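Local coordinates for chitin oligosaccharide binding protein NagB2 (Paenibacillus sp. FPU-7, PDB 7EHU) that binds short chitin oligosaccharides, probably as the extracellular solute-binding protein of a sugar uptake system, at residues F147-A159 with T289-N301. Residues are numbered along the deposited sequence; the frame is centred on the assembly and turned at random.
Sequences FVEGFYYNTKLFA and TVKDNVGYFRFPN. With NAG (2-acetamido-2-deoxy-beta-D-glucopyranose), chain B.
One face of the F297 ring is covered by CB of F151, 3.7 Å from the ring centroid, while the Y153 ring lies at its edge. The edge of F297 is turned toward the face of Y153 in an offset edge-to-face pair, planes at 61°; the F151 and F297 rings are near parallel but slid apart. F297 CG sits between its backbone N and carbonyl carbon (chi1 55°), which brings the ring back over strand 147-154, between F151 and Y153. With an alanine in place of F297, the F151 and Y153 rings would probably lose the partner they share, and a gap would open toward F158 and P167. On the other face of the sheet, Y296 directs its edge at the face of Y152, with CD1 of Y296 4.0 Å from CD1 of Y152. The Y296 OH donates to a water 2.7 Å away, which in turn donates to V148 O; Y152 OH is hydrogen-bonded to T279 OG1 and G275 O. Between these two layers of rings, strand 294-297 pairs antiparallel with the long strand 138-154 of the mixed sheet, which also carries F147 to the bound sugar. Backbone hydrogen bonds, two each for F151 with F297 and Y153 with G295, set the register; the aromatic cluster of F151, Y153 and F297 fills one face with apolar contacts.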
# COMPACT_ATOMS: atom_id res chain seq x y z
N PHE A 147 -5.14 4.17 -3.13
CA PHE A 147 -5.19 3.70 -1.76
C PHE A 147 -5.23 4.88 -0.79
O PHE A 147 -4.75 5.97 -1.09
CB PHE A 147 -4.00 2.77 -1.38
CG PHE A 147 -2.73 3.51 -1.04
CD1 PHE A 147 -1.89 4.01 -2.05
CD2 PHE A 147 -2.38 3.73 0.27
CE1 PHE A 147 -0.75 4.71 -1.73
CE2 PHE A 147 -1.22 4.44 0.59
CZ PHE A 147 -0.42 4.94 -0.41
N VAL A 148 -5.80 4.61 0.38
CA VAL A 148 -5.49 5.36 1.59
C VAL A 148 -5.19 4.33 2.67
O VAL A 148 -5.57 3.15 2.56
CB VAL A 148 -6.63 6.29 2.06
CG1 VAL A 148 -6.78 7.46 1.09
CG2 VAL A 148 -7.94 5.55 2.24
N GLU A 149 -4.50 4.77 3.74
CA GLU A 149 -4.30 3.97 4.94
C GLU A 149 -4.97 4.67 6.11
O GLU A 149 -4.97 5.90 6.17
CB GLU A 149 -2.80 3.72 5.22
CG GLU A 149 -2.15 2.88 4.13
CD GLU A 149 -0.70 2.56 4.34
OE1 GLU A 149 -0.16 2.80 5.46
OE2 GLU A 149 -0.07 2.08 3.36
N GLY A 150 -5.53 3.87 7.00
CA GLY A 150 -6.26 4.38 8.15
C GLY A 150 -6.70 3.23 9.02
O GLY A 150 -6.32 2.09 8.79
N PHE A 151 -7.50 3.55 10.05
CA PHE A 151 -7.98 2.55 11.01
C PHE A 151 -9.35 2.01 10.62
O PHE A 151 -10.35 2.73 10.70
CB PHE A 151 -8.06 3.13 12.41
CG PHE A 151 -6.74 3.33 13.09
CD1 PHE A 151 -6.06 2.27 13.67
CD2 PHE A 151 -6.17 4.59 13.13
CE1 PHE A 151 -4.84 2.47 14.30
CE2 PHE A 151 -4.96 4.79 13.77
CZ PHE A 151 -4.30 3.73 14.35
N TYR A 152 -9.39 0.75 10.22
CA TYR A 152 -10.64 0.01 10.29
C TYR A 152 -10.91 -0.30 11.76
O TYR A 152 -9.98 -0.58 12.52
CB TYR A 152 -10.48 -1.31 9.54
CG TYR A 152 -10.30 -1.18 8.04
CD1 TYR A 152 -11.38 -1.18 7.18
CD2 TYR A 152 -9.02 -1.10 7.49
CE1 TYR A 152 -11.21 -1.11 5.80
CE2 TYR A 152 -8.84 -1.02 6.15
CZ TYR A 152 -9.93 -1.04 5.30
OH TYR A 152 -9.71 -0.98 3.94
N TYR A 153 -12.17 -0.24 12.19
CA TYR A 153 -12.46 -0.52 13.59
C TYR A 153 -13.79 -1.23 13.74
O TYR A 153 -14.69 -1.14 12.90
CB TYR A 153 -12.35 0.74 14.46
CG TYR A 153 -13.57 1.63 14.52
CD1 TYR A 153 -13.80 2.58 13.53
CD2 TYR A 153 -14.44 1.58 15.60
CE1 TYR A 153 -14.87 3.43 13.60
CE2 TYR A 153 -15.53 2.44 15.67
CZ TYR A 153 -15.74 3.36 14.68
OH TYR A 153 -16.81 4.20 14.77
N ASN A 154 -13.88 -1.98 14.83
CA ASN A 154 -15.05 -2.77 15.18
C ASN A 154 -15.97 -1.92 16.06
O ASN A 154 -15.63 -1.61 17.20
CB ASN A 154 -14.58 -4.04 15.85
CG ASN A 154 -15.69 -5.00 16.14
OD1 ASN A 154 -16.79 -4.61 16.53
ND2 ASN A 154 -15.44 -6.27 15.88
N THR A 155 -17.11 -1.55 15.50
CA THR A 155 -18.02 -0.66 16.21
C THR A 155 -18.66 -1.37 17.39
O THR A 155 -19.04 -0.71 18.37
CB THR A 155 -19.10 -0.13 15.26
OG1 THR A 155 -19.69 -1.21 14.52
CG2 THR A 155 -18.51 0.87 14.27
N LYS A 156 -18.80 -2.69 17.32
CA LYS A 156 -19.34 -3.47 18.44
C LYS A 156 -18.36 -3.53 19.59
O LYS A 156 -18.73 -3.29 20.74
CB LYS A 156 -19.65 -4.89 17.94
CG LYS A 156 -20.42 -5.85 18.82
CD LYS A 156 -19.37 -6.56 19.65
CE LYS A 156 -19.84 -7.76 20.42
NZ LYS A 156 -18.72 -8.33 21.28
N LEU A 157 -17.09 -3.86 19.31
CA LEU A 157 -16.11 -3.92 20.38
C LEU A 157 -15.89 -2.55 21.00
O LEU A 157 -15.71 -2.42 22.21
CB LEU A 157 -14.80 -4.50 19.86
CG LEU A 157 -14.82 -5.97 19.47
CD1 LEU A 157 -13.49 -6.35 18.84
CD2 LEU A 157 -15.12 -6.89 20.66
N PHE A 158 -15.88 -1.49 20.17
CA PHE A 158 -15.78 -0.15 20.73
C PHE A 158 -16.93 0.11 21.70
O PHE A 158 -16.72 0.57 22.82
CB PHE A 158 -15.76 0.92 19.62
CG PHE A 158 -14.38 1.30 19.12
CD1 PHE A 158 -13.42 0.33 18.85
CD2 PHE A 158 -14.05 2.62 18.88
CE1 PHE A 158 -12.17 0.67 18.35
CE2 PHE A 158 -12.79 2.97 18.40
CZ PHE A 158 -11.84 1.99 18.16
N ALA A 159 -18.17 -0.19 21.28
CA ALA A 159 -19.33 -0.02 22.16
C ALA A 159 -19.20 -0.87 23.43
O ALA A 159 -19.56 -0.42 24.52
CB ALA A 159 -20.62 -0.35 21.42
N THR A 289 -16.53 -11.86 10.54
CA THR A 289 -17.63 -11.71 11.48
C THR A 289 -17.91 -10.25 11.80
O THR A 289 -18.90 -9.98 12.49
CB THR A 289 -17.32 -12.45 12.79
OG1 THR A 289 -16.08 -11.97 13.33
CG2 THR A 289 -17.26 -13.98 12.58
N VAL A 290 -17.08 -9.32 11.34
CA VAL A 290 -17.25 -7.90 11.62
C VAL A 290 -17.88 -7.15 10.46
O VAL A 290 -18.02 -5.92 10.55
CB VAL A 290 -15.89 -7.26 12.00
CG1 VAL A 290 -15.21 -8.09 13.09
CG2 VAL A 290 -14.98 -7.09 10.79
N LYS A 291 -18.31 -7.84 9.39
CA LYS A 291 -18.73 -7.17 8.17
C LYS A 291 -19.93 -6.26 8.37
O LYS A 291 -20.10 -5.32 7.58
CB LYS A 291 -19.05 -8.21 7.09
CG LYS A 291 -20.31 -9.01 7.36
CD LYS A 291 -20.47 -10.16 6.38
CE LYS A 291 -21.76 -10.97 6.62
NZ LYS A 291 -22.98 -10.12 6.54
N ASP A 292 -20.75 -6.48 9.40
CA ASP A 292 -21.89 -5.62 9.69
C ASP A 292 -21.68 -4.75 10.92
O ASP A 292 -22.63 -4.10 11.39
CB ASP A 292 -23.18 -6.43 9.81
CG ASP A 292 -23.44 -7.27 8.59
OD1 ASP A 292 -23.42 -6.71 7.47
OD2 ASP A 292 -23.68 -8.49 8.72
N ASN A 293 -20.46 -4.70 11.45
CA ASN A 293 -20.12 -3.94 12.64
C ASN A 293 -18.72 -3.34 12.51
O ASN A 293 -17.87 -3.49 13.38
CB ASN A 293 -20.20 -4.80 13.90
CG ASN A 293 -21.60 -5.23 14.21
OD1 ASN A 293 -22.37 -4.46 14.82
ND2 ASN A 293 -21.96 -6.43 13.81
N VAL A 294 -18.49 -2.63 11.39
CA VAL A 294 -17.17 -2.10 11.06
C VAL A 294 -17.31 -0.64 10.61
O VAL A 294 -18.23 -0.27 9.87
CB VAL A 294 -16.43 -2.99 10.03
CG1 VAL A 294 -17.23 -3.16 8.73
CG2 VAL A 294 -15.04 -2.48 9.77
N GLY A 295 -16.39 0.20 11.08
CA GLY A 295 -16.28 1.59 10.69
C GLY A 295 -14.84 1.91 10.34
O GLY A 295 -13.98 1.02 10.24
N TYR A 296 -14.55 3.20 10.19
CA TYR A 296 -13.23 3.62 9.75
C TYR A 296 -12.95 5.02 10.26
O TYR A 296 -13.86 5.85 10.30
CB TYR A 296 -13.19 3.64 8.23
CG TYR A 296 -11.85 3.88 7.59
CD1 TYR A 296 -10.98 2.83 7.33
CD2 TYR A 296 -11.46 5.16 7.20
CE1 TYR A 296 -9.78 3.03 6.70
CE2 TYR A 296 -10.26 5.37 6.56
CZ TYR A 296 -9.42 4.31 6.31
OH TYR A 296 -8.25 4.53 5.63
N PHE A 297 -11.69 5.29 10.59
CA PHE A 297 -11.26 6.65 10.88
C PHE A 297 -9.83 6.85 10.42
O PHE A 297 -8.99 5.94 10.52
CB PHE A 297 -11.46 7.07 12.35
CG PHE A 297 -10.80 6.18 13.38
CD1 PHE A 297 -11.46 5.08 13.88
CD2 PHE A 297 -9.53 6.50 13.88
CE1 PHE A 297 -10.87 4.28 14.87
CE2 PHE A 297 -8.93 5.70 14.86
CZ PHE A 297 -9.62 4.59 15.35
N ARG A 298 -9.55 8.05 9.92
CA ARG A 298 -8.19 8.38 9.57
C ARG A 298 -7.36 8.58 10.84
O ARG A 298 -7.88 8.74 11.95
CB ARG A 298 -8.14 9.60 8.66
CG ARG A 298 -8.33 10.92 9.31
CD ARG A 298 -7.88 12.06 8.36
NE ARG A 298 -8.36 13.34 8.85
CZ ARG A 298 -9.53 13.89 8.54
NH1 ARG A 298 -10.37 13.30 7.70
NH2 ARG A 298 -9.85 15.05 9.08
N PHE A 299 -6.06 8.50 10.67
CA PHE A 299 -5.15 8.62 11.79
C PHE A 299 -5.49 9.88 12.59
O PHE A 299 -5.68 10.95 11.99
CB PHE A 299 -3.70 8.66 11.30
CG PHE A 299 -2.71 8.49 12.42
CD1 PHE A 299 -2.28 9.58 13.16
CD2 PHE A 299 -2.27 7.23 12.78
CE1 PHE A 299 -1.43 9.42 14.23
CE2 PHE A 299 -1.43 7.07 13.86
CZ PHE A 299 -1.01 8.16 14.57
N PRO A 300 -5.59 9.81 13.91
CA PRO A 300 -6.05 10.97 14.70
C PRO A 300 -5.01 12.08 14.81
O PRO A 300 -3.81 11.87 14.65
CB PRO A 300 -6.32 10.36 16.08
CG PRO A 300 -5.38 9.18 16.16
CD PRO A 300 -5.37 8.62 14.76
N ASN A 301 -5.49 13.27 15.13
CA ASN A 301 -4.65 14.47 15.19
C ASN A 301 -3.82 14.52 16.47
O ASN A 301 -4.37 14.50 17.59
CB ASN A 301 -5.51 15.72 15.04
CG ASN A 301 -6.12 15.87 13.65
OD1 ASN A 301 -5.61 15.32 12.67
ND2 ASN A 301 -7.23 16.57 13.57
C1 NAG B . 1.67 -1.98 -0.22
C2 NAG B . 3.16 -2.09 -0.02
C3 NAG B . 3.67 -0.95 0.87
C4 NAG B . 3.23 0.40 0.31
C5 NAG B . 1.72 0.41 0.09
C6 NAG B . 1.22 1.69 -0.56
C7 NAG B . 4.27 -4.27 -0.16
C8 NAG B . 4.60 -5.55 0.56
N2 NAG B . 3.55 -3.38 0.52
O3 NAG B . 5.08 -1.04 0.94
O4 NAG B . 3.55 1.46 1.20
O5 NAG B . 1.35 -0.69 -0.74
O6 NAG B . 1.81 1.89 -1.84
O7 NAG B . 4.65 -4.04 -1.31
O HOH W 1 -7.45 2.20 4.54
O HOH W 2 -4.99 7.72 8.22
O HOH W 3 -22.14 -1.85 15.49